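Local coordinates for protein manganese-dependent inorganic pyrophosphatase (Methanocaldococcus jannaschii, PDB 2EB0) that catalyses the manganese-dependent hydrolysis of diphosphate to two phosphates, as a two-domain family II inorganic pyrophosphatase, at residues N200-N205 against M291-Q296; H89-T94 against I99-K104; V112-Y117 against K161-K166; A22-C27 against D120-I125. All blocks are in the same frame, centred on the assembly; numbering follows the deposited sequence.

Contact 1 (N200-N205 against M291-Q296); sequences NMDFKN and MSRKKQ
The guanidinium of Arg293 meets Lys204 over one face and Asp202 at its edge. Lys204 CG stands 3.6 Å above the guanidinium plane, over its centre, and the two chains cross at about a right angle. In the plane, Asp202 is held end-on: NH1 donates to Asp202 O at 2.9 Å, while NH2 forms a salt bridge with Asp202 OD1 at 3.0 Å. The carboxylate is not coplanar with the guanidinium; the planes are 58° apart and NH2 comes to the syn side of OD1 from out of the carboxylate plane, with only a weak bond to OD2. With backbone and side-chain oxygens of one residue gripped together, the rotation of the arginine head is fixed. A single bend at chi3 (55°) turns its otherwise extended chain onto Asp202.

Lys204 NZ lies 3.4 Å from Arg293 NH2. Both are donors and share no bond; close to a bound manganese, such a gathering of basic groups is consistent with a site for the anionic diphosphate. Ser292 to Gln296 spell the SRKKQ signature of family II pyrophosphatases. Its turn is pinned internally: Ser292 OG caps the helix by accepting from Lys295 N, and Gln296 OE1 takes Met291 N at 2.8 Å and Ser292 N at 2.9 Å.

Within the DHHA2 domain the contact joins the start of helix 293-306 to strand 204-208, at an edge of the mixed sheet. Lys204 pairs through its backbone with Ile215 of the adjoining strand 211-220, from which Gln217 touches both Asp202 and Arg293.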
loop_
_atom_site.group_PDB
_atom_site.type_symbol
_atom_site.label_atom_id
_atom_site.label_comp_id
_atom_site.label_asym_id
_atom_site.label_seq_id
_atom_site.Cartn_x
_atom_site.Cartn_y
_atom_site.Cartn_z
ATOM N N ASN B 200 19.107 13.665 16.276
ATOM C CA ASN B 200 17.770 13.172 16.566
ATOM C C ASN B 200 16.623 13.946 15.937
ATOM O O ASN B 200 15.513 13.426 15.824
ATOM C CB ASN B 200 17.563 13.107 18.082
ATOM C CG ASN B 200 18.496 12.116 18.753
ATOM O OD1 ASN B 200 18.710 11.009 18.254
ATOM N ND2 ASN B 200 19.041 12.502 19.899
ATOM N N MET B 201 16.881 15.179 15.522
ATOM C CA MET B 201 15.833 16.001 14.941
ATOM C C MET B 201 15.066 15.329 13.807
ATOM O O MET B 201 13.843 15.406 13.754
ATOM C CB MET B 201 16.414 17.327 14.444
ATOM C CG MET B 201 15.361 18.389 14.165
ATOM S SD MET B 201 14.401 18.823 15.647
ATOM C CE MET B 201 15.559 19.907 16.471
ATOM N N ASP B 202 15.775 14.665 12.902
ATOM C CA ASP B 202 15.108 14.031 11.769
ATOM C C ASP B 202 15.718 12.686 11.400
ATOM O O ASP B 202 16.058 12.441 10.248
ATOM C CB ASP B 202 15.140 14.986 10.568
ATOM C CG ASP B 202 14.417 14.437 9.357
ATOM O OD1 ASP B 202 13.327 13.853 9.523
ATOM O OD2 ASP B 202 14.933 14.603 8.234
ATOM N N PHE B 203 15.834 11.810 12.389
ATOM C CA PHE B 203 16.410 10.493 12.179
ATOM C C PHE B 203 15.312 9.462 11.943
ATOM O O PHE B 203 14.376 9.351 12.735
ATOM C CB PHE B 203 17.232 10.089 13.405
ATOM C CG PHE B 203 18.277 9.066 13.119
ATOM C CD1 PHE B 203 19.586 9.453 12.846
ATOM C CD2 PHE B 203 17.959 7.713 13.102
ATOM C CE1 PHE B 203 20.565 8.503 12.554
ATOM C CE2 PHE B 203 18.933 6.753 12.810
ATOM C CZ PHE B 203 20.239 7.151 12.535
ATOM N N LYS B 204 15.432 8.710 10.854
ATOM C CA LYS B 204 14.454 7.680 10.520
ATOM C C LYS B 204 15.102 6.304 10.594
ATOM O O LYS B 204 16.244 6.125 10.172
ATOM C CB LYS B 204 13.904 7.905 9.108
ATOM C CG LYS B 204 12.894 9.019 8.994
ATOM C CD LYS B 204 11.495 8.456 8.771
ATOM C CE LYS B 204 10.443 9.559 8.723
ATOM N NZ LYS B 204 10.701 10.533 7.629
ATOM N N ASN B 205 14.374 5.340 11.140
ATOM C CA ASN B 205 14.878 3.976 11.253
ATOM C C ASN B 205 14.152 3.080 10.269
ATOM O O ASN B 205 12.966 3.276 10.023
ATOM C CB ASN B 205 14.679 3.465 12.676
ATOM C CG ASN B 205 15.535 4.201 13.670
ATOM O OD1 ASN B 205 16.723 4.415 13.435
ATOM N ND2 ASN B 205 14.946 4.591 14.793
ATOM N N MET B 291 18.831 14.996 -2.684
ATOM C CA MET B 291 18.150 15.763 -1.640
ATOM C C MET B 291 17.057 14.953 -0.953
ATOM O O MET B 291 16.692 15.236 0.187
ATOM C CB MET B 291 17.485 17.011 -2.211
ATOM C CG MET B 291 18.401 18.133 -2.632
ATOM S SD MET B 291 17.391 19.579 -3.048
ATOM C CE MET B 291 17.264 20.356 -1.440
ATOM N N SER B 292 16.529 13.953 -1.652
ATOM C CA SER B 292 15.441 13.154 -1.106
ATOM C C SER B 292 15.816 11.803 -0.543
ATOM O O SER B 292 16.296 10.916 -1.253
ATOM C CB SER B 292 14.355 12.945 -2.157
ATOM O OG SER B 292 13.357 12.082 -1.648
ATOM N N ARG B 293 15.560 11.653 0.745
ATOM C CA ARG B 293 15.823 10.413 1.433
ATOM C C ARG B 293 14.955 9.322 0.823
ATOM O O ARG B 293 15.463 8.294 0.385
ATOM C CB ARG B 293 15.492 10.580 2.916
ATOM C CG ARG B 293 15.616 9.332 3.752
ATOM C CD ARG B 293 15.778 9.712 5.213
ATOM N NE ARG B 293 14.699 10.582 5.673
ATOM C CZ ARG B 293 14.744 11.322 6.779
ATOM N NH1 ARG B 293 15.824 11.316 7.554
ATOM N NH2 ARG B 293 13.701 12.067 7.109
ATOM N N LYS B 294 13.649 9.568 0.770
ATOM C CA LYS B 294 12.699 8.590 0.254
ATOM C C LYS B 294 12.810 8.270 -1.231
ATOM O O LYS B 294 12.370 7.211 -1.674
ATOM C CB LYS B 294 11.257 9.052 0.532
ATOM C CG LYS B 294 10.757 10.104 -0.450
ATOM C CD LYS B 294 9.255 10.349 -0.345
ATOM C CE LYS B 294 8.871 10.968 0.980
ATOM N NZ LYS B 294 9.553 12.271 1.209
ATOM N N LYS B 295 13.384 9.170 -2.011
ATOM C CA LYS B 295 13.454 8.925 -3.437
ATOM C C LYS B 295 14.849 8.659 -3.997
ATOM O O LYS B 295 14.989 7.987 -5.014
ATOM C CB LYS B 295 12.818 10.104 -4.170
ATOM C CG LYS B 295 12.645 9.913 -5.663
ATOM C CD LYS B 295 11.740 10.995 -6.229
ATOM C CE LYS B 295 11.367 10.712 -7.677
ATOM N NZ LYS B 295 10.338 11.676 -8.157
ATOM N N GLN B 296 15.874 9.155 -3.317
ATOM C CA GLN B 296 17.232 8.991 -3.796
ATOM C C GLN B 296 18.157 8.162 -2.905
ATOM O O GLN B 296 19.173 7.644 -3.380
ATOM C CB GLN B 296 17.835 10.375 -4.027
ATOM C CG GLN B 296 17.070 11.176 -5.073
ATOM C CD GLN B 296 17.564 12.606 -5.209
ATOM O OE1 GLN B 296 17.278 13.453 -4.364
ATOM N NE2 GLN B 296 18.316 12.878 -6.272
#

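Contact 2 (H89-T94 against I99-K104); sequences HKVGLT and ILYYAK
Tyr101 reaches across to Val91 between backbones that run roughly antiparallel but too far apart to pair, with Val91 CA and Tyr101 CA 9.8 Å from one another. Segment 89-94 is an irregular loop, largely extended apart from a kink at Gly92, whereas residues 100-103 form a regular strand. No direct hydrogen bond spans the gap, which is filled by the tyrosine side chain.

Tyr101 carries its ring anti to the backbone N (chi1 -164°), out from the strand toward the loop. Its phenol end touches Val91: CG2 lies 3.6 Å from OH and 4.1 Å from CZ. Within its own strand, Ala103 CB adjoins the Tyr101 ring at the edge, in plane. The hydroxyl of this buried ring is well provided with partners. Tyr101 OH donates to a water at 2.6 Å, and the same water donates to His89 O at 2.9 Å, so the loop is tied to the strand through solvent. Ser68 OG also hydrogen-bonds the tyrosine hydroxyl, and accepts from Gly92 N, a second route between the two segments.

Segment 89-94 opens with the last residue of the DHH motif: His89 follows the manganese ligand His88, and its ND1 bonds Asp87. Strand 100-103 lies beside strand 81-87 at the end of the subunit's parallel sheet, yet the sheet does not stop there. Tyr101, Tyr102 and Ala103 form an antiparallel ladder with a strand of the second subunit, and Thr95 OG1 of the second subunit hydrogen-bonds Val91 N, while helix 109-118 packs against Tyr102 on the same strand as Tyr101.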
loop_
_atom_site.group_PDB
_atom_site.type_symbol
_atom_site.label_atom_id
_atom_site.label_comp_id
_atom_site.label_asym_id
_atom_site.label_seq_id
_atom_site.Cartn_x
_atom_site.Cartn_y
_atom_site.Cartn_z
ATOM N N HIS B 89 5.201 7.622 1.088
ATOM C CA HIS B 89 6.466 6.905 1.175
ATOM C C HIS B 89 6.215 5.523 0.600
ATOM O O HIS B 89 5.088 5.201 0.221
ATOM C CB HIS B 89 6.932 6.768 2.627
ATOM C CG HIS B 89 7.240 8.071 3.287
ATOM N ND1 HIS B 89 6.262 8.887 3.815
ATOM C CD2 HIS B 89 8.415 8.718 3.479
ATOM C CE1 HIS B 89 6.821 9.982 4.304
ATOM N NE2 HIS B 89 8.128 9.904 4.112
ATOM N N LYS B 90 7.266 4.719 0.522
ATOM C CA LYS B 90 7.166 3.352 0.022
ATOM C C LYS B 90 6.310 2.566 1.016
ATOM O O LYS B 90 6.130 2.999 2.149
ATOM C CB LYS B 90 8.557 2.718 -0.026
ATOM C CG LYS B 90 9.150 2.476 1.360
ATOM C CD LYS B 90 10.650 2.257 1.286
ATOM C CE LYS B 90 11.226 1.811 2.621
ATOM N NZ LYS B 90 10.795 0.428 2.978
ATOM N N VAL B 91 5.788 1.418 0.601
ATOM C CA VAL B 91 5.008 0.603 1.519
ATOM C C VAL B 91 6.004 -0.163 2.395
ATOM O O VAL B 91 6.877 -0.874 1.888
ATOM C CB VAL B 91 4.115 -0.411 0.782
ATOM C CG1 VAL B 91 3.405 -1.290 1.800
ATOM C CG2 VAL B 91 3.096 0.325 -0.087
ATOM N N GLY B 92 5.885 -0.001 3.708
ATOM C CA GLY B 92 6.788 -0.689 4.610
ATOM C C GLY B 92 6.060 -1.436 5.708
ATOM O O GLY B 92 6.696 -2.032 6.571
ATOM N N LEU B 93 4.731 -1.406 5.678
ATOM C CA LEU B 93 3.924 -2.083 6.689
ATOM C C LEU B 93 2.954 -3.075 6.084
ATOM O O LEU B 93 2.207 -2.729 5.176
ATOM C CB LEU B 93 3.086 -1.081 7.499
ATOM C CG LEU B 93 3.688 -0.228 8.614
ATOM C CD1 LEU B 93 2.576 0.585 9.267
ATOM C CD2 LEU B 93 4.364 -1.116 9.653
ATOM N N THR B 94 2.965 -4.306 6.586
ATOM C CA THR B 94 2.021 -5.317 6.132
ATOM C C THR B 94 0.927 -5.239 7.183
ATOM O O THR B 94 1.193 -4.859 8.327
ATOM C CB THR B 94 2.601 -6.733 6.167
ATOM O OG1 THR B 94 2.786 -7.131 7.530
ATOM C CG2 THR B 94 3.927 -6.791 5.432
ATOM N N ILE B 99 -7.428 -2.831 4.811
ATOM C CA ILE B 99 -7.433 -1.505 5.402
ATOM C C ILE B 99 -7.543 -0.435 4.335
ATOM O O ILE B 99 -7.288 -0.701 3.164
ATOM C CB ILE B 99 -6.111 -1.322 6.193
ATOM C CG1 ILE B 99 -6.345 -1.670 7.658
ATOM C CG2 ILE B 99 -5.533 0.065 5.984
ATOM C CD1 ILE B 99 -5.074 -1.825 8.449
ATOM N N LEU B 100 -7.961 0.765 4.730
ATOM C CA LEU B 100 -8.007 1.867 3.780
ATOM C C LEU B 100 -6.537 2.273 3.673
ATOM O O LEU B 100 -5.896 2.618 4.675
ATOM C CB LEU B 100 -8.816 3.041 4.314
ATOM C CG LEU B 100 -8.571 4.354 3.555
ATOM C CD1 LEU B 100 -9.110 4.270 2.137
ATOM C CD2 LEU B 100 -9.238 5.481 4.294
ATOM N N TYR B 101 -5.992 2.202 2.469
ATOM C CA TYR B 101 -4.600 2.562 2.274
ATOM C C TYR B 101 -4.532 3.473 1.067
ATOM O O TYR B 101 -4.940 3.086 -0.022
ATOM C CB TYR B 101 -3.763 1.310 2.030
ATOM C CG TYR B 101 -2.285 1.527 2.199
ATOM C CD1 TYR B 101 -1.611 2.500 1.459
ATOM C CD2 TYR B 101 -1.558 0.777 3.114
ATOM C CE1 TYR B 101 -0.247 2.722 1.628
ATOM C CE2 TYR B 101 -0.195 0.990 3.292
ATOM C CZ TYR B 101 0.452 1.964 2.545
ATOM O OH TYR B 101 1.797 2.170 2.718
ATOM N N TYR B 102 -4.027 4.686 1.260
ATOM C CA TYR B 102 -3.929 5.624 0.154
ATOM C C TYR B 102 -2.601 6.372 0.161
ATOM O O TYR B 102 -2.349 7.213 1.035
ATOM C CB TYR B 102 -5.095 6.619 0.199
ATOM C CG TYR B 102 -5.152 7.551 -0.991
ATOM C CD1 TYR B 102 -4.959 7.071 -2.291
ATOM C CD2 TYR B 102 -5.402 8.913 -0.824
ATOM C CE1 TYR B 102 -5.009 7.924 -3.386
ATOM C CE2 TYR B 102 -5.457 9.775 -1.918
ATOM C CZ TYR B 102 -5.259 9.276 -3.194
ATOM O OH TYR B 102 -5.296 10.125 -4.276
ATOM N N ALA B 103 -1.749 6.041 -0.806
ATOM C CA ALA B 103 -0.448 6.692 -0.934
ATOM C C ALA B 103 -0.135 7.068 -2.391
ATOM O O ALA B 103 -0.339 6.277 -3.307
ATOM C CB ALA B 103 0.658 5.787 -0.362
ATOM N N LYS B 104 0.335 8.292 -2.598
ATOM C CA LYS B 104 0.696 8.763 -3.933
ATOM C C LYS B 104 2.144 9.203 -3.862
ATOM O O LYS B 104 2.557 9.828 -2.889
ATOM C CB LYS B 104 -0.170 9.955 -4.365
ATOM C CG LYS B 104 -1.640 9.628 -4.550
ATOM C CD LYS B 104 -2.482 10.861 -4.894
ATOM C CE LYS B 104 -2.621 11.097 -6.404
ATOM N NZ LYS B 104 -1.406 11.649 -7.054
HETATM O O HOH W 1 2.916 4.385 1.953
#

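Contact 3 (V112-Y117 against K161-K166); sequences VIAELY and KEMAKK
Met163 reaches the facing helix through a chi1 of -132°, not a staggered value, which sets CG beside Ala114; the bend at chi2 (71°) then carries the sulfur to the backbone of Glu115, and a further bend at chi3 turns only the terminal methyl. The modelled separation of Met163 CG from Ala114 CB is shorter than two carbons allow, so the exact placing of this side chain is doubtful, although its general position between the helices is clear.

As modelled, Met163 SD comes 3.4 Å from Glu115 CA and 3.9 Å from Glu115 CB, with Ala114 CB also 3.9 Å from SD. Here the thioether sits alongside the main chain of the facing helix, in apolar packing without a hydrogen bond across the contact. Ala114 presents no more than a methyl group, and the helices approach closely: Ala114 CA and Met163 CA are 6.6 Å apart.

Helix 109-118 follows strand 100-103 and packs on the parallel sheet of the DHH domain, Val112 and Leu116 meeting Tyr102, while Ile113 reaches Ser17 and Leu21 of helix 12-25. Helix 158-171 lies on its far side, running in roughly the same direction as helix 109-118. Leu159 and Leu167, one turn before and after Met163, continue the apolar face by touching Glu115 and Ala114.

Glu115 has CG anti to N (chi1 172°), and its extended chain leads the carboxylate away from the sulfur. OE1 has a long, weak ion pair with Lys104, and Glu115 OE2 is 6.4 Å from Glu162 OE2 across the helix pair. Leu124 of the second subunit packs on Glu115.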
loop_
_atom_site.group_PDB
_atom_site.type_symbol
_atom_site.label_atom_id
_atom_site.label_comp_id
_atom_site.label_asym_id
_atom_site.label_seq_id
_atom_site.Cartn_x
_atom_site.Cartn_y
_atom_site.Cartn_z
ATOM N N VAL B 112 -1.475 15.082 -0.977
ATOM C CA VAL B 112 -2.486 14.047 -1.165
ATOM C C VAL B 112 -3.835 14.467 -0.575
ATOM O O VAL B 112 -4.886 14.298 -1.195
ATOM C CB VAL B 112 -2.075 12.739 -0.470
ATOM C CG1 VAL B 112 -3.150 11.679 -0.687
ATOM C CG2 VAL B 112 -0.743 12.271 -0.993
ATOM N N ILE B 113 -3.793 14.988 0.645
ATOM C CA ILE B 113 -4.999 15.414 1.341
ATOM C C ILE B 113 -5.678 16.587 0.649
ATOM O O ILE B 113 -6.903 16.612 0.511
ATOM C CB ILE B 113 -4.672 15.791 2.802
ATOM C CG1 ILE B 113 -4.173 14.553 3.546
ATOM C CG2 ILE B 113 -5.910 16.360 3.497
ATOM C CD1 ILE B 113 -3.730 14.826 4.970
ATOM N N ALA B 114 -4.874 17.548 0.207
ATOM C CA ALA B 114 -5.388 18.731 -0.462
ATOM C C ALA B 114 -6.040 18.379 -1.793
ATOM O O ALA B 114 -7.077 18.952 -2.160
ATOM C CB ALA B 114 -4.260 19.742 -0.682
ATOM N N GLU B 115 -5.438 17.444 -2.520
ATOM C CA GLU B 115 -5.993 17.061 -3.805
ATOM C C GLU B 115 -7.349 16.418 -3.597
ATOM O O GLU B 115 -8.264 16.605 -4.397
ATOM C CB GLU B 115 -5.074 16.098 -4.548
ATOM C CG GLU B 115 -5.720 15.536 -5.798
ATOM C CD GLU B 115 -4.798 14.632 -6.575
ATOM O OE1 GLU B 115 -4.151 13.769 -5.950
ATOM O OE2 GLU B 115 -4.728 14.779 -7.816
ATOM N N LEU B 116 -7.485 15.657 -2.520
ATOM C CA LEU B 116 -8.767 15.034 -2.239
ATOM C C LEU B 116 -9.761 16.123 -1.878
ATOM O O LEU B 116 -10.937 16.079 -2.268
ATOM C CB LEU B 116 -8.653 14.055 -1.077
ATOM C CG LEU B 116 -7.940 12.747 -1.402
ATOM C CD1 LEU B 116 -7.998 11.838 -0.180
ATOM C CD2 LEU B 116 -8.627 12.077 -2.600
ATOM N N TYR B 117 -9.278 17.112 -1.136
ATOM C CA TYR B 117 -10.143 18.194 -0.715
ATOM C C TYR B 117 -10.733 19.003 -1.857
ATOM O O TYR B 117 -11.948 19.156 -1.944
ATOM C CB TYR B 117 -9.407 19.133 0.230
ATOM C CG TYR B 117 -10.214 20.350 0.561
ATOM C CD1 TYR B 117 -9.936 21.576 -0.040
ATOM C CD2 TYR B 117 -11.286 20.270 1.441
ATOM C CE1 TYR B 117 -10.709 22.694 0.227
ATOM C CE2 TYR B 117 -12.068 21.376 1.715
ATOM C CZ TYR B 117 -11.777 22.584 1.106
ATOM O OH TYR B 117 -12.548 23.683 1.375
ATOM N N LYS B 161 2.911 21.733 -6.718
ATOM C CA LYS B 161 2.870 23.159 -7.030
ATOM C C LYS B 161 1.438 23.652 -7.199
ATOM O O LYS B 161 1.067 24.697 -6.673
ATOM C CB LYS B 161 3.664 23.446 -8.305
ATOM C CG LYS B 161 5.119 23.022 -8.246
ATOM C CD LYS B 161 5.902 23.680 -9.359
ATOM C CE LYS B 161 7.317 23.147 -9.453
ATOM N NZ LYS B 161 7.355 21.754 -9.982
ATOM N N GLU B 162 0.639 22.887 -7.931
ATOM C CA GLU B 162 -0.757 23.238 -8.188
ATOM C C GLU B 162 -1.520 23.380 -6.874
ATOM O O GLU B 162 -2.290 24.318 -6.675
ATOM C CB GLU B 162 -1.395 22.156 -9.057
ATOM C CG GLU B 162 -2.873 22.342 -9.316
ATOM C CD GLU B 162 -3.473 21.177 -10.082
ATOM O OE1 GLU B 162 -4.699 21.196 -10.328
ATOM O OE2 GLU B 162 -2.716 20.244 -10.439
ATOM N N MET B 163 -1.284 22.443 -5.969
ATOM C CA MET B 163 -1.948 22.461 -4.685
ATOM C C MET B 163 -1.466 23.620 -3.820
ATOM O O MET B 163 -2.266 24.274 -3.152
ATOM C CB MET B 163 -1.738 21.123 -3.985
ATOM C CG MET B 163 -3.024 20.552 -3.440
ATOM S SD MET B 163 -4.259 19.912 -4.627
ATOM C CE MET B 163 -4.208 21.051 -6.015
ATOM N N ALA B 164 -0.162 23.879 -3.850
ATOM C CA ALA B 164 0.420 24.971 -3.084
ATOM C C ALA B 164 -0.246 26.295 -3.456
ATOM O O ALA B 164 -0.658 27.059 -2.582
ATOM C CB ALA B 164 1.934 25.057 -3.340
ATOM N N LYS B 165 -0.356 26.568 -4.751
ATOM C CA LYS B 165 -0.965 27.814 -5.199
ATOM C C LYS B 165 -2.394 27.994 -4.697
ATOM O O LYS B 165 -2.767 29.070 -4.256
ATOM C CB LYS B 165 -0.950 27.904 -6.727
ATOM C CG LYS B 165 0.434 28.116 -7.325
ATOM C CD LYS B 165 0.360 28.327 -8.831
ATOM C CE LYS B 165 1.742 28.458 -9.454
ATOM N NZ LYS B 165 2.521 27.190 -9.360
ATOM N N LYS B 166 -3.197 26.944 -4.784
ATOM C CA LYS B 166 -4.581 27.011 -4.341
ATOM C C LYS B 166 -4.694 27.164 -2.828
ATOM O O LYS B 166 -5.597 27.839 -2.335
ATOM C CB LYS B 166 -5.329 25.762 -4.795
ATOM C CG LYS B 166 -5.567 25.706 -6.290
ATOM C CD LYS B 166 -6.042 24.328 -6.724
ATOM C CE LYS B 166 -7.225 24.421 -7.674
ATOM N NZ LYS B 166 -8.449 24.948 -6.990
#

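Contact 4 (A22-C27 against D120-I125); sequences AYFLDC and DAIDLI
Phe24 and Leu25, in the last turn of helix 12-25, pack on Ile122 and Ile125 of the loop that leaves helix 109-118, so that the ends of two helices of the DHH domain meet. That loop begins with a Schellman motif, in which Asp120 takes a positive phi, and continues into a short 3-10 turn at 122-124.

The aromatic interaction is a CH-pi contact. Ile122 CG1 lies over a face of the Phe24 ring, 4.2 Å from its centroid and 16° off the ring normal, displaced toward the rim near CG. Tyr23 CD2 lies over the opposite face, 3.8 Å above the plane, so the phenylalanine is sandwiched between its own helix neighbour and the loop. With Phe24 CG anti to the carbonyl carbon, chi1 (-75°) swings the ring to the side of Ile122, and chi2 (124°) sets its face.

Backbone hydrogen bonds shape both sides. Cys27 N reaches back to Ala22 O at 3.0 Å near the helix end, where Asp26 has positive phi. In the facing loop, Leu124 N bonds Ala121 O at 3.0 Å and Ile125 N bonds Ile122 O at 3.2 Å, a tight winding that turns Ile122 toward the helix and leaves the Ile125 carbonyl near Leu25.

Ionic contacts lie nearby: Lys130 makes a salt bridge with Asp26 and a cation-pi contact with Tyr23, and Asp123 pairs with Lys119 of the second subunit. Van der Waals contacts complete the packing. The methyl Leu25 CD1 comes to 4.1 Å from the backbone carbonyl oxygen Ile125 O, and in an apolar pair Ile122 CD1 rests 4.0 Å from Phe24 CB.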
loop_
_atom_site.group_PDB
_atom_site.type_symbol
_atom_site.label_atom_id
_atom_site.label_comp_id
_atom_site.label_asym_id
_atom_site.label_seq_id
_atom_site.Cartn_x
_atom_site.Cartn_y
_atom_site.Cartn_z
ATOM N N ALA B 22 -7.369 14.850 10.867
ATOM C CA ALA B 22 -8.161 14.651 12.077
ATOM C C ALA B 22 -9.378 15.567 12.030
ATOM O O ALA B 22 -10.473 15.185 12.435
ATOM C CB ALA B 22 -7.335 14.957 13.301
ATOM N N TYR B 23 -9.175 16.783 11.538
ATOM C CA TYR B 23 -10.257 17.756 11.412
ATOM C C TYR B 23 -11.333 17.225 10.465
ATOM O O TYR B 23 -12.521 17.309 10.756
ATOM C CB TYR B 23 -9.702 19.077 10.872
ATOM C CG TYR B 23 -10.735 20.022 10.300
ATOM C CD1 TYR B 23 -11.533 20.808 11.128
ATOM C CD2 TYR B 23 -10.901 20.139 8.923
ATOM C CE1 TYR B 23 -12.477 21.700 10.596
ATOM C CE2 TYR B 23 -11.838 21.020 8.378
ATOM C CZ TYR B 23 -12.621 21.796 9.220
ATOM O OH TYR B 23 -13.546 22.660 8.673
ATOM N N PHE B 24 -10.908 16.685 9.324
ATOM C CA PHE B 24 -11.835 16.145 8.332
ATOM C C PHE B 24 -12.484 14.838 8.779
ATOM O O PHE B 24 -13.646 14.583 8.486
ATOM C CB PHE B 24 -11.109 15.908 7.001
ATOM C CG PHE B 24 -10.830 17.163 6.224
ATOM C CD1 PHE B 24 -9.537 17.483 5.844
ATOM C CD2 PHE B 24 -11.864 18.009 5.847
ATOM C CE1 PHE B 24 -9.277 18.622 5.103
ATOM C CE2 PHE B 24 -11.609 19.153 5.105
ATOM C CZ PHE B 24 -10.314 19.457 4.733
ATOM N N LEU B 25 -11.725 14.008 9.482
ATOM C CA LEU B 25 -12.234 12.724 9.943
ATOM C C LEU B 25 -12.898 12.826 11.306
ATOM O O LEU B 25 -13.403 11.838 11.829
ATOM C CB LEU B 25 -11.096 11.703 9.990
ATOM C CG LEU B 25 -10.762 10.942 8.705
ATOM C CD1 LEU B 25 -10.879 11.833 7.490
ATOM C CD2 LEU B 25 -9.358 10.384 8.826
ATOM N N ASP B 26 -12.894 14.027 11.872
ATOM C CA ASP B 26 -13.496 14.286 13.175
ATOM C C ASP B 26 -12.980 13.421 14.315
ATOM O O ASP B 26 -13.756 12.943 15.140
ATOM C CB ASP B 26 -15.024 14.163 13.100
ATOM C CG ASP B 26 -15.681 15.411 12.540
ATOM O OD1 ASP B 26 -15.494 16.497 13.128
ATOM O OD2 ASP B 26 -16.386 15.309 11.515
ATOM N N CYS B 27 -11.673 13.203 14.361
ATOM C CA CYS B 27 -11.101 12.430 15.449
ATOM C C CYS B 27 -9.974 13.240 16.069
ATOM O O CYS B 27 -9.847 14.432 15.787
ATOM C CB CYS B 27 -10.614 11.060 14.963
ATOM S SG CYS B 27 -9.476 11.086 13.586
ATOM N N ASP B 120 -13.352 17.639 -4.028
ATOM C CA ASP B 120 -14.593 17.365 -3.309
ATOM C C ASP B 120 -14.758 15.867 -3.072
ATOM O O ASP B 120 -15.872 15.341 -3.120
ATOM C CB ASP B 120 -15.795 17.886 -4.100
ATOM C CG ASP B 120 -15.971 19.380 -3.972
ATOM O OD1 ASP B 120 -16.360 19.835 -2.877
ATOM O OD2 ASP B 120 -15.714 20.097 -4.962
ATOM N N ALA B 121 -13.648 15.187 -2.807
ATOM C CA ALA B 121 -13.685 13.750 -2.586
ATOM C C ALA B 121 -13.004 13.333 -1.289
ATOM O O ALA B 121 -12.486 12.222 -1.182
ATOM C CB ALA B 121 -13.039 13.039 -3.758
ATOM N N ILE B 122 -13.020 14.215 -0.298
ATOM C CA ILE B 122 -12.395 13.909 0.977
ATOM C C ILE B 122 -13.131 12.731 1.640
ATOM O O ILE B 122 -12.557 11.990 2.447
ATOM C CB ILE B 122 -12.407 15.159 1.896
ATOM C CG1 ILE B 122 -11.103 15.237 2.698
ATOM C CG2 ILE B 122 -13.626 15.140 2.802
ATOM C CD1 ILE B 122 -10.789 14.010 3.516
ATOM N N ASP B 123 -14.395 12.551 1.269
ATOM C CA ASP B 123 -15.210 11.474 1.819
ATOM C C ASP B 123 -14.724 10.101 1.364
ATOM O O ASP B 123 -15.140 9.079 1.902
ATOM C CB ASP B 123 -16.678 11.681 1.434
ATOM C CG ASP B 123 -16.882 11.790 -0.064
ATOM O OD1 ASP B 123 -16.071 12.467 -0.731
ATOM O OD2 ASP B 123 -17.865 11.210 -0.572
ATOM N N LEU B 124 -13.841 10.082 0.371
ATOM C CA LEU B 124 -13.277 8.827 -0.119
ATOM C C LEU B 124 -12.455 8.139 0.967
ATOM O O LEU B 124 -12.329 6.910 0.969
ATOM C CB LEU B 124 -12.382 9.064 -1.341
ATOM C CG LEU B 124 -13.034 9.050 -2.728
ATOM C CD1 LEU B 124 -12.018 9.482 -3.779
ATOM C CD2 LEU B 124 -13.556 7.657 -3.044
ATOM N N ILE B 125 -11.884 8.925 1.884
ATOM C CA ILE B 125 -11.089 8.335 2.956
ATOM C C ILE B 125 -11.731 8.524 4.325
ATOM O O ILE B 125 -11.085 8.327 5.352
ATOM C CB ILE B 125 -9.639 8.888 2.987
ATOM C CG1 ILE B 125 -9.628 10.378 3.319
ATOM C CG2 ILE B 125 -8.964 8.642 1.640
ATOM C CD1 ILE B 125 -8.223 10.970 3.385
#

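How the contacts relate
Contact 1 belongs to the DHHA2 domain, and contacts 2 and 4 to the DHH domain, as does segment 112-117 of contact 3; the two manganese ions sit at the cleft. Contact 1 comes nearest the metals, the Lys204 side chain being about 4 Å from one. In contact 2 the side chain of Lys90 is about 12 Å from a bound manganese, and in contact 3 that of Ala114 is about 13 Å from one. Lys294 CE and His89 NE2, 3.4 Å apart, bridge the domains between contacts 1 and 2. Leu100 CD2 of contact 2 meets Ile125 O of contact 4 at 3.6 Å, and Leu116 O of contact 3 probably accepts from Ala121 N at 2.9 Å. All four come within reach of the second subunit.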